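Local coordinates for protein putative esterase (Sulfolobus solfataricus P2, PDB 2RAU) that probably acts as a lipase or esterase of the alpha/beta-hydrolase fold, and binds calcium ions, at residues 20-25 with 44-49; 40-45 with 93-98; 49-54 with 141-146; 86-91 with 345-350. One frame throughout, in Å; residues are numbered along the deposited sequence.

Interaction 1 (20-25 with 44-49); sequences QLIENI and NLIGGG
Ile22 and Asn44 face each other as an antiparallel hydrogen-bonded pair whose backbones satisfy one another. Ile22 N donates to Asn44 O over 2.8 Å, nearly straight at 173°, and Asn44 N returns a bond to Ile22 O at 3.1 Å. One step on, where the strand of Leu45 gives way to a turn, Ile46 N finds Gln20 O at 2.9 Å. The Asn44 amide ties its own turn and, through water, the partner strand. With chi1 at 55° its CG stands between the backbone N and the carbonyl carbon, and ND2 donates to Leu45 O at 2.8 Å. That oxygen also accepts from Gly48 N, closing a type II turn from Leu45 to Gly48; the two donors arrive from opposite faces of the carbonyl plane. On the other branch, Asn44 OD1 lies 2.6 Å from a water that accepts from Asn24 ND2. An alanine here would probably leave Leu45 O without its amide donor and break the water bridge to Asn24. Leu21 CD2 meets Leu45 CD2 at 4.0 Å. The pairing is that of a beta hairpin, strands 21-29 and 37-45, in the antiparallel N-terminal part of the main sheet.

Interaction 2 (40-45 with 93-98); sequences LHKVNL and GFNVYT
His41, Lys42 and Val43 pair with Thr98, Tyr97 and Val96 in an antiparallel ladder of the central sheet. Val43 N donates to Val96 O at 2.7 Å and Val96 N answers to Val43 O at 3.1 Å; His41 and Thr98 exchange a second such pair. Where the strands part, a water takes over, accepting from Leu45 N and donating to Phe94 O. The side-chain contact is carried by Lys42, which runs extended beside the Tyr97 ring and points the same way. Its CG, anti to the backbone N (chi1 -177°), lies 3.5 Å from Tyr97 CE2, in an oblique approach. Further out, Lys42 CE comes within 3.4 Å of Asn95 OD1 and 3.5 Å of Tyr97 OH. Lys42 NZ and Tyr97 OH share a partner, Asp140, through a salt bridge from the first and a hydrogen bond with the second, while Asn95 ND2 is held by Asp51 O. An alanine in place of Tyr97 would probably leave the lysine chain without its flat neighbour and Asp140 without its hydrogen bond to the tyrosine hydroxyl. On the other face, Val43 and Val96 lie against helix 85-91. An antiparallel strand, 37-45, set beside 94-100, which in turn pairs in parallel with 52-56, is the strand pattern of the alpha/beta-hydrolase fold.

Interaction 3 (49-54 with 141-146); sequences GNDAVL and SGQERI. With CA (calcium ion), chain C; EDO (1,2-ethanediol), chain E.
Ala52 CB touches Ser141 OG at 3.7 Å and Ile146 CG2 at 3.8 Å. The serine rotamer, chi1 69°, puts OG between the backbone N and the carbonyl carbon, where it accepts from Gln143 N at 3.1 Å in an ST turn; the same oxygen bonds Ile137 O. Gln143 is bent at chi2 (-64°); its side chain runs roughly perpendicular to that of Asp51, while the amide and carboxylate planes are turned 33° from each other. Asp51 OD1 and Gln143 OE1, both acceptors, stand 3.5 Å apart; the salt bridge from Lys171 to Asp51 OD1 probably makes this tolerable. Ala52 N also donates to Asp51 OD1, at 2.8 Å, on its anti lone pair. Ile146 CD1 rests 3.9 Å from Leu54 CB. Between Ser141 and Ile146 the loop turns outward to a calcium ion, bound by Gly142 O at 2.4 Å and by Glu144 OE2 at 2.2 Å, along with two waters and an ethanediol probably from the crystallisation liquor. The contact sets strand 52-56 against the loop that links helix 123-141 to strand 146-151, with Ile137 of that helix over Ala52, Leu54 and Ile146, and Tyr97 of strand 94-100 beside Ala52, Leu54 and Ser141.

Interaction 4 (86-91 with 345-350); sequences VLYLAR and VVLKWL
Leu89 reaches from its helix with CD2 to meet two leucines of the other: Leu347 CD1 and Leu350 CD1 each lie 3.9 Å from Leu89 CD2. The pairs differ in direction, for Leu347 runs alongside Leu89 in the reverse sense, while Leu350 lies roughly perpendicular to it. The other branch, Leu89 CD1, comes only within 4.4 Å of Val346 CG1. Leu347 also serves Tyr88. Its chi1 (-174°) sends CG anti to the backbone N; from there CD2 touches Tyr88 CE2 at 3.9 Å in an oblique approach and Tyr88 OH at 4.0 Å. The contact is one of apolar packing, without hydrogen bonds across it. Its backbones stand well apart, the axes of the two short helical segments being 10.6 Å from each other at closest approach and inclined by 43°, so that the leucine and tyrosine side chains meet between the axes. A second shell lies on the sheet: Val96 backs Leu89, Phe94 touches Leu347 and Leu350, and Ile174 of strand 170-176 supports Val346 and Leu350. Asn343 and Ser344 of helix 338-353 also touch Tyr88. Helix 85-91, which leads into strand 94-100, and helix 338-353 near the C-terminus pack side by side on one face of the central sheet, as the corresponding helices do in the alpha/beta-hydrolase fold.

Overall arrangement
Three of the four contacts follow the central sheet, and the chemistry of each follows the elements it joins. Interactions 1 and 2 share strand 37-45, and backbone pairing dominates both; the first, partly buried, fades at the surface into a turn, while the second is buried. Interaction 3, partly buried as well, continues across the same sheet, since strand 52-56 lies next to strand 94-100, but there side chains meet a loop without hydrogen bonds between the segments, and its outer end binds calcium. Interaction 4, buried and apolar, packs helix against helix on a face of the sheet. It meets interaction 2 through Ala90, packed on Val43, and through Phe94 N, which probably bonds Leu89 O.

Interaction 1 (20-25 with 44-49)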
# COMPACT_ATOMS: atom_id res chain seq x y z
N GLN A 20 14.01 -15.50 -10.68
CA GLN A 20 13.15 -15.75 -11.83
C GLN A 20 12.26 -14.56 -12.16
O GLN A 20 11.56 -14.53 -13.20
CB GLN A 20 12.31 -17.01 -11.58
CG GLN A 20 13.19 -18.31 -11.71
CD GLN A 20 14.21 -18.23 -12.93
OE1 GLN A 20 15.40 -17.86 -12.76
NE2 GLN A 20 13.73 -18.52 -14.15
N LEU A 21 12.25 -13.59 -11.26
CA LEU A 21 11.43 -12.38 -11.41
C LEU A 21 12.29 -11.18 -11.74
O LEU A 21 13.40 -11.01 -11.21
CB LEU A 21 10.63 -12.09 -10.15
CG LEU A 21 9.61 -13.14 -9.74
CD1 LEU A 21 8.95 -12.70 -8.44
CD2 LEU A 21 8.61 -13.42 -10.86
N ILE A 22 11.82 -10.33 -12.65
CA ILE A 22 12.61 -9.15 -12.98
C ILE A 22 11.76 -7.88 -12.78
O ILE A 22 10.52 -7.90 -12.87
CB ILE A 22 13.32 -9.27 -14.39
CG1 ILE A 22 12.32 -9.09 -15.50
CG2 ILE A 22 14.13 -10.63 -14.53
CD1 ILE A 22 12.11 -7.64 -15.90
N GLU A 23 12.46 -6.80 -12.44
CA GLU A 23 11.86 -5.51 -12.16
C GLU A 23 12.31 -4.43 -13.15
O GLU A 23 13.45 -4.37 -13.54
CB GLU A 23 12.26 -5.10 -10.74
CG GLU A 23 11.57 -3.88 -10.19
CD GLU A 23 12.05 -3.46 -8.81
OE1 GLU A 23 13.20 -3.81 -8.40
OE2 GLU A 23 11.29 -2.73 -8.14
N ASN A 24 11.36 -3.59 -13.55
CA ASN A 24 11.61 -2.38 -14.29
C ASN A 24 11.03 -1.22 -13.48
O ASN A 24 10.00 -1.38 -12.85
CB ASN A 24 11.00 -2.47 -15.68
CG ASN A 24 11.80 -3.42 -16.57
OD1 ASN A 24 12.80 -3.04 -17.11
ND2 ASN A 24 11.41 -4.70 -16.61
N ILE A 25 11.71 -0.10 -13.47
CA ILE A 25 11.24 1.09 -12.78
C ILE A 25 11.37 2.31 -13.72
O ILE A 25 12.40 2.53 -14.34
CB ILE A 25 12.00 1.41 -11.49
CG1 ILE A 25 12.09 0.19 -10.56
CG2 ILE A 25 11.37 2.56 -10.78
CD1 ILE A 25 12.94 0.42 -9.33
N ASN A 44 7.67 -9.02 -13.53
CA ASN A 44 7.25 -10.15 -14.34
C ASN A 44 8.30 -11.24 -14.30
O ASN A 44 9.44 -11.00 -13.92
CB ASN A 44 6.90 -9.76 -15.80
CG ASN A 44 8.02 -9.02 -16.54
OD1 ASN A 44 8.02 -7.81 -16.59
ND2 ASN A 44 8.94 -9.74 -17.09
N LEU A 45 7.91 -12.41 -14.74
CA LEU A 45 8.79 -13.53 -14.93
C LEU A 45 9.76 -13.24 -16.05
O LEU A 45 9.42 -12.54 -17.00
CB LEU A 45 7.98 -14.74 -15.36
CG LEU A 45 7.35 -15.67 -14.36
CD1 LEU A 45 6.53 -16.69 -15.13
CD2 LEU A 45 8.42 -16.39 -13.51
N ILE A 46 10.98 -13.78 -15.94
CA ILE A 46 11.97 -13.71 -16.99
C ILE A 46 11.27 -14.26 -18.23
O ILE A 46 10.56 -15.27 -18.19
CB ILE A 46 13.24 -14.55 -16.69
CG1 ILE A 46 14.12 -13.91 -15.64
CG2 ILE A 46 14.11 -14.67 -17.93
CD1 ILE A 46 15.28 -14.82 -15.26
N GLY A 47 11.41 -13.58 -19.34
CA GLY A 47 10.72 -14.10 -20.53
C GLY A 47 9.29 -13.60 -20.68
O GLY A 47 8.63 -13.93 -21.66
N GLY A 48 8.81 -12.81 -19.71
CA GLY A 48 7.56 -12.05 -19.83
C GLY A 48 6.37 -12.56 -19.09
O GLY A 48 6.23 -13.74 -18.84
N GLY A 49 5.50 -11.64 -18.74
CA GLY A 49 4.21 -11.96 -18.11
C GLY A 49 3.09 -11.52 -19.04
O GLY A 49 3.33 -11.04 -20.16
O HOH W 1 9.33 -6.03 -15.22

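Interaction 2 (40-45 with 93-98)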
# COMPACT_ATOMS: atom_id res chain seq x y z
N LEU A 40 6.97 4.13 -11.07
CA LEU A 40 6.19 2.98 -11.42
C LEU A 40 7.09 1.77 -11.50
O LEU A 40 8.16 1.85 -12.10
CB LEU A 40 5.56 3.21 -12.80
CG LEU A 40 4.82 2.13 -13.52
CD1 LEU A 40 3.77 1.70 -12.54
CD2 LEU A 40 4.20 2.75 -14.79
N HIS A 41 6.70 0.67 -10.84
CA HIS A 41 7.45 -0.59 -10.89
C HIS A 41 6.65 -1.60 -11.64
O HIS A 41 5.48 -1.68 -11.49
CB HIS A 41 7.71 -1.18 -9.49
CG HIS A 41 8.46 -0.25 -8.56
ND1 HIS A 41 9.66 -0.61 -7.96
CD2 HIS A 41 8.16 0.98 -8.10
CE1 HIS A 41 10.09 0.40 -7.22
NE2 HIS A 41 9.19 1.37 -7.27
N LYS A 42 7.33 -2.38 -12.47
CA LYS A 42 6.73 -3.53 -13.12
C LYS A 42 7.52 -4.77 -12.67
O LYS A 42 8.77 -4.75 -12.60
CB LYS A 42 6.83 -3.41 -14.65
CG LYS A 42 6.17 -4.55 -15.43
CD LYS A 42 6.45 -4.45 -16.89
CE LYS A 42 5.78 -5.54 -17.70
NZ LYS A 42 6.02 -5.29 -19.12
N VAL A 43 6.80 -5.83 -12.36
CA VAL A 43 7.41 -7.12 -12.06
C VAL A 43 6.80 -8.20 -12.96
O VAL A 43 5.60 -8.28 -13.11
CB VAL A 43 7.25 -7.51 -10.56
CG1 VAL A 43 7.89 -8.91 -10.22
CG2 VAL A 43 7.80 -6.37 -9.64
N ASN A 44 7.67 -9.02 -13.53
CA ASN A 44 7.25 -10.15 -14.34
C ASN A 44 8.30 -11.24 -14.30
O ASN A 44 9.44 -11.00 -13.92
CB ASN A 44 6.90 -9.76 -15.80
CG ASN A 44 8.02 -9.02 -16.54
OD1 ASN A 44 8.02 -7.81 -16.59
ND2 ASN A 44 8.94 -9.74 -17.09
N LEU A 45 7.91 -12.41 -14.74
CA LEU A 45 8.79 -13.53 -14.93
C LEU A 45 9.76 -13.24 -16.05
O LEU A 45 9.42 -12.54 -17.00
CB LEU A 45 7.98 -14.74 -15.36
CG LEU A 45 7.35 -15.67 -14.36
CD1 LEU A 45 6.53 -16.69 -15.13
CD2 LEU A 45 8.42 -16.39 -13.51
N GLY A 93 2.43 -15.62 -13.57
CA GLY A 93 2.32 -15.23 -14.96
C GLY A 93 1.81 -13.86 -15.30
O GLY A 93 1.73 -13.51 -16.48
N PHE A 94 1.47 -13.06 -14.29
CA PHE A 94 0.94 -11.73 -14.50
C PHE A 94 2.02 -10.66 -14.60
O PHE A 94 3.09 -10.77 -13.98
CB PHE A 94 -0.05 -11.34 -13.41
CG PHE A 94 -1.38 -12.02 -13.52
CD1 PHE A 94 -1.59 -13.27 -12.96
CD2 PHE A 94 -2.43 -11.40 -14.19
CE1 PHE A 94 -2.80 -13.90 -13.09
CE2 PHE A 94 -3.65 -12.01 -14.31
CZ PHE A 94 -3.85 -13.25 -13.77
N ASN A 95 1.73 -9.64 -15.40
CA ASN A 95 2.48 -8.40 -15.37
C ASN A 95 1.87 -7.65 -14.17
O ASN A 95 0.69 -7.33 -14.18
CB ASN A 95 2.31 -7.54 -16.62
CG ASN A 95 2.98 -8.11 -17.86
OD1 ASN A 95 4.14 -8.57 -17.81
ND2 ASN A 95 2.25 -8.10 -18.97
N VAL A 96 2.69 -7.36 -13.17
CA VAL A 96 2.21 -6.66 -11.98
C VAL A 96 2.95 -5.34 -11.85
O VAL A 96 4.14 -5.29 -12.00
CB VAL A 96 2.40 -7.50 -10.68
CG1 VAL A 96 1.68 -6.82 -9.46
CG2 VAL A 96 1.89 -8.99 -10.96
N TYR A 97 2.21 -4.28 -11.57
CA TYR A 97 2.74 -2.95 -11.50
C TYR A 97 2.36 -2.36 -10.18
O TYR A 97 1.35 -2.73 -9.58
CB TYR A 97 2.15 -2.07 -12.62
CG TYR A 97 2.35 -2.53 -14.05
CD1 TYR A 97 1.50 -3.47 -14.63
CD2 TYR A 97 3.35 -2.00 -14.83
CE1 TYR A 97 1.64 -3.86 -15.96
CE2 TYR A 97 3.50 -2.39 -16.18
CZ TYR A 97 2.64 -3.32 -16.73
OH TYR A 97 2.81 -3.63 -18.06
N THR A 98 3.16 -1.40 -9.71
CA THR A 98 2.84 -0.72 -8.48
C THR A 98 3.56 0.65 -8.46
O THR A 98 4.66 0.79 -8.96
CB THR A 98 3.14 -1.60 -7.22
OG1 THR A 98 2.75 -0.89 -6.03
CG2 THR A 98 4.63 -2.06 -7.17
O HOH W 2 4.96 -12.61 -14.76

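Interaction 3 (49-54 with 141-146)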
# COMPACT_ATOMS: atom_id res chain seq x y z
N GLY A 49 5.50 -11.64 -18.74
CA GLY A 49 4.21 -11.96 -18.11
C GLY A 49 3.09 -11.52 -19.04
O GLY A 49 3.33 -11.04 -20.16
N ASN A 50 1.85 -11.69 -18.58
CA ASN A 50 0.68 -11.30 -19.34
C ASN A 50 -0.33 -10.52 -18.54
O ASN A 50 -0.31 -10.52 -17.33
CB ASN A 50 0.02 -12.53 -19.95
CG ASN A 50 0.81 -13.10 -21.10
OD1 ASN A 50 1.38 -14.17 -20.96
ND2 ASN A 50 0.90 -12.37 -22.21
N ASP A 51 -1.19 -9.82 -19.27
CA ASP A 51 -2.26 -9.00 -18.71
C ASP A 51 -1.67 -7.85 -17.93
O ASP A 51 -0.53 -7.44 -18.20
CB ASP A 51 -3.20 -9.82 -17.84
CG ASP A 51 -4.64 -9.36 -17.95
OD1 ASP A 51 -4.97 -8.16 -17.71
OD2 ASP A 51 -5.46 -10.23 -18.27
N ALA A 52 -2.45 -7.33 -16.98
CA ALA A 52 -2.01 -6.19 -16.18
C ALA A 52 -2.79 -6.07 -14.87
O ALA A 52 -4.02 -5.99 -14.88
CB ALA A 52 -2.12 -4.89 -17.01
N VAL A 53 -2.05 -6.09 -13.76
CA VAL A 53 -2.56 -5.81 -12.42
C VAL A 53 -1.78 -4.66 -11.85
O VAL A 53 -0.56 -4.75 -11.80
CB VAL A 53 -2.40 -7.02 -11.47
CG1 VAL A 53 -3.01 -6.69 -10.16
CG2 VAL A 53 -3.04 -8.28 -12.11
N LEU A 54 -2.46 -3.61 -11.42
CA LEU A 54 -1.82 -2.49 -10.74
C LEU A 54 -2.26 -2.52 -9.27
O LEU A 54 -3.47 -2.57 -8.94
CB LEU A 54 -2.20 -1.13 -11.37
CG LEU A 54 -1.86 0.16 -10.60
CD1 LEU A 54 -0.31 0.28 -10.46
CD2 LEU A 54 -2.52 1.36 -11.27
N SER A 141 1.55 -3.01 -21.42
CA SER A 141 0.98 -4.35 -21.32
C SER A 141 0.10 -4.73 -22.50
O SER A 141 -0.21 -5.90 -22.72
CB SER A 141 0.09 -4.39 -20.11
OG SER A 141 -1.04 -3.60 -20.29
N GLY A 142 -0.33 -3.72 -23.24
CA GLY A 142 -1.28 -3.94 -24.28
C GLY A 142 -2.72 -4.12 -23.86
O GLY A 142 -3.52 -4.38 -24.70
N GLN A 143 -3.08 -3.94 -22.60
CA GLN A 143 -4.44 -4.15 -22.14
C GLN A 143 -5.23 -2.85 -22.28
O GLN A 143 -4.69 -1.79 -22.05
CB GLN A 143 -4.38 -4.61 -20.69
CG GLN A 143 -3.77 -6.01 -20.48
CD GLN A 143 -4.61 -7.07 -21.13
OE1 GLN A 143 -5.81 -7.13 -20.92
NE2 GLN A 143 -4.01 -7.85 -21.99
N GLU A 144 -6.47 -2.92 -22.73
CA GLU A 144 -7.38 -1.74 -22.77
C GLU A 144 -7.89 -1.40 -21.36
O GLU A 144 -8.09 -0.25 -21.02
CB GLU A 144 -8.56 -1.97 -23.67
CG GLU A 144 -8.25 -1.82 -25.12
CD GLU A 144 -7.12 -2.74 -25.55
OE1 GLU A 144 -7.34 -3.95 -25.58
OE2 GLU A 144 -6.00 -2.27 -25.85
N ARG A 145 -8.07 -2.43 -20.55
CA ARG A 145 -8.51 -2.24 -19.17
C ARG A 145 -7.66 -3.13 -18.29
O ARG A 145 -7.14 -4.16 -18.73
CB ARG A 145 -9.99 -2.59 -19.00
CG ARG A 145 -10.95 -1.78 -19.89
CD ARG A 145 -12.35 -2.34 -19.80
NE ARG A 145 -13.15 -1.75 -18.74
CZ ARG A 145 -14.29 -2.28 -18.28
NH1 ARG A 145 -14.74 -3.43 -18.76
NH2 ARG A 145 -14.98 -1.66 -17.34
N ILE A 146 -7.52 -2.74 -17.04
CA ILE A 146 -6.67 -3.47 -16.10
C ILE A 146 -7.40 -3.93 -14.83
O ILE A 146 -8.52 -3.51 -14.51
CB ILE A 146 -5.43 -2.61 -15.72
CG1 ILE A 146 -5.82 -1.44 -14.83
CG2 ILE A 146 -4.63 -2.05 -16.97
CD1 ILE A 146 -4.62 -0.66 -14.33
CA CA C . -4.89 -4.01 -26.61
C1 EDO E . -6.14 -7.43 -25.01
O1 EDO E . -7.27 -7.13 -24.19
C2 EDO E . -5.88 -6.09 -25.62
O2 EDO E . -4.71 -5.96 -26.42
O HOH W 3 -6.28 -4.58 -28.62
O HOH W 4 -3.31 -1.90 -26.92

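Interaction 4 (86-91 with 345-350)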
# COMPACT_ATOMS: atom_id res chain seq x y z
N VAL A 86 2.54 -9.07 -4.94
CA VAL A 86 3.17 -8.64 -6.18
C VAL A 86 4.01 -9.75 -6.79
O VAL A 86 3.82 -10.13 -7.95
CB VAL A 86 4.01 -7.32 -5.99
CG1 VAL A 86 4.93 -7.06 -7.21
CG2 VAL A 86 3.11 -6.13 -5.71
N LEU A 87 4.91 -10.30 -5.99
CA LEU A 87 5.80 -11.38 -6.43
C LEU A 87 5.07 -12.69 -6.76
O LEU A 87 5.37 -13.37 -7.72
CB LEU A 87 6.90 -11.58 -5.40
CG LEU A 87 7.79 -10.36 -5.02
CD1 LEU A 87 8.90 -10.80 -4.08
CD2 LEU A 87 8.43 -9.62 -6.21
N TYR A 88 4.08 -13.02 -5.95
CA TYR A 88 3.24 -14.20 -6.14
C TYR A 88 2.48 -14.15 -7.46
O TYR A 88 2.46 -15.12 -8.22
CB TYR A 88 2.22 -14.30 -4.98
CG TYR A 88 1.40 -15.57 -5.04
CD1 TYR A 88 1.89 -16.76 -4.48
CD2 TYR A 88 0.16 -15.62 -5.67
CE1 TYR A 88 1.15 -17.92 -4.52
CE2 TYR A 88 -0.57 -16.79 -5.69
CZ TYR A 88 -0.07 -17.92 -5.13
OH TYR A 88 -0.79 -19.08 -5.14
N LEU A 89 1.82 -13.02 -7.72
CA LEU A 89 1.11 -12.89 -8.99
C LEU A 89 2.08 -12.88 -10.18
O LEU A 89 1.78 -13.46 -11.20
CB LEU A 89 0.15 -11.70 -9.00
CG LEU A 89 -1.02 -11.74 -8.04
CD1 LEU A 89 -1.77 -10.41 -8.20
CD2 LEU A 89 -1.90 -12.98 -8.31
N ALA A 90 3.24 -12.23 -10.04
CA ALA A 90 4.24 -12.25 -11.12
C ALA A 90 4.75 -13.68 -11.37
O ALA A 90 4.91 -14.09 -12.52
CB ALA A 90 5.38 -11.28 -10.83
N ARG A 91 5.01 -14.46 -10.30
CA ARG A 91 5.45 -15.85 -10.46
C ARG A 91 4.43 -16.69 -11.16
O ARG A 91 4.75 -17.65 -11.82
CB ARG A 91 5.75 -16.50 -9.09
CG ARG A 91 7.11 -16.16 -8.54
CD ARG A 91 8.29 -16.78 -9.35
NE ARG A 91 8.33 -18.22 -9.22
CZ ARG A 91 8.79 -18.88 -8.16
NH1 ARG A 91 9.30 -18.25 -7.11
NH2 ARG A 91 8.75 -20.20 -8.16
N VAL A 345 -5.98 -17.07 -3.31
CA VAL A 345 -7.41 -16.80 -3.51
C VAL A 345 -7.58 -15.68 -4.54
O VAL A 345 -8.45 -15.75 -5.41
CB VAL A 345 -8.13 -16.44 -2.16
CG1 VAL A 345 -9.63 -16.13 -2.42
CG2 VAL A 345 -7.94 -17.57 -1.16
N VAL A 346 -6.73 -14.64 -4.47
CA VAL A 346 -6.74 -13.61 -5.49
C VAL A 346 -6.41 -14.21 -6.89
O VAL A 346 -7.10 -13.95 -7.88
CB VAL A 346 -5.75 -12.46 -5.17
CG1 VAL A 346 -5.62 -11.52 -6.42
CG2 VAL A 346 -6.16 -11.67 -3.92
N LEU A 347 -5.39 -15.07 -6.97
CA LEU A 347 -5.04 -15.73 -8.23
C LEU A 347 -6.22 -16.53 -8.78
O LEU A 347 -6.49 -16.48 -9.96
CB LEU A 347 -3.85 -16.67 -8.04
CG LEU A 347 -3.23 -17.35 -9.27
CD1 LEU A 347 -2.66 -16.29 -10.19
CD2 LEU A 347 -2.16 -18.42 -8.89
N LYS A 348 -6.89 -17.28 -7.93
CA LYS A 348 -7.99 -18.11 -8.36
C LYS A 348 -9.13 -17.22 -8.87
O LYS A 348 -9.78 -17.53 -9.88
CB LYS A 348 -8.46 -19.00 -7.22
CG LYS A 348 -9.63 -19.85 -7.54
CD LYS A 348 -10.02 -20.70 -6.33
N TRP A 349 -9.39 -16.14 -8.15
CA TRP A 349 -10.41 -15.18 -8.57
C TRP A 349 -10.07 -14.60 -9.94
O TRP A 349 -10.94 -14.52 -10.81
CB TRP A 349 -10.54 -14.06 -7.54
CG TRP A 349 -11.57 -13.06 -7.89
CD1 TRP A 349 -12.89 -13.14 -7.65
CD2 TRP A 349 -11.35 -11.82 -8.57
NE1 TRP A 349 -13.52 -12.03 -8.13
CE2 TRP A 349 -12.59 -11.18 -8.67
CE3 TRP A 349 -10.21 -11.15 -9.02
CZ2 TRP A 349 -12.75 -9.92 -9.29
CZ3 TRP A 349 -10.36 -9.90 -9.65
CH2 TRP A 349 -11.62 -9.30 -9.75
N LEU A 350 -8.81 -14.17 -10.14
CA LEU A 350 -8.37 -13.69 -11.45
C LEU A 350 -8.57 -14.74 -12.56
O LEU A 350 -8.95 -14.38 -13.67
CB LEU A 350 -6.90 -13.24 -11.43
CG LEU A 350 -6.59 -11.98 -10.67
CD1 LEU A 350 -5.07 -11.87 -10.37
CD2 LEU A 350 -7.15 -10.75 -11.39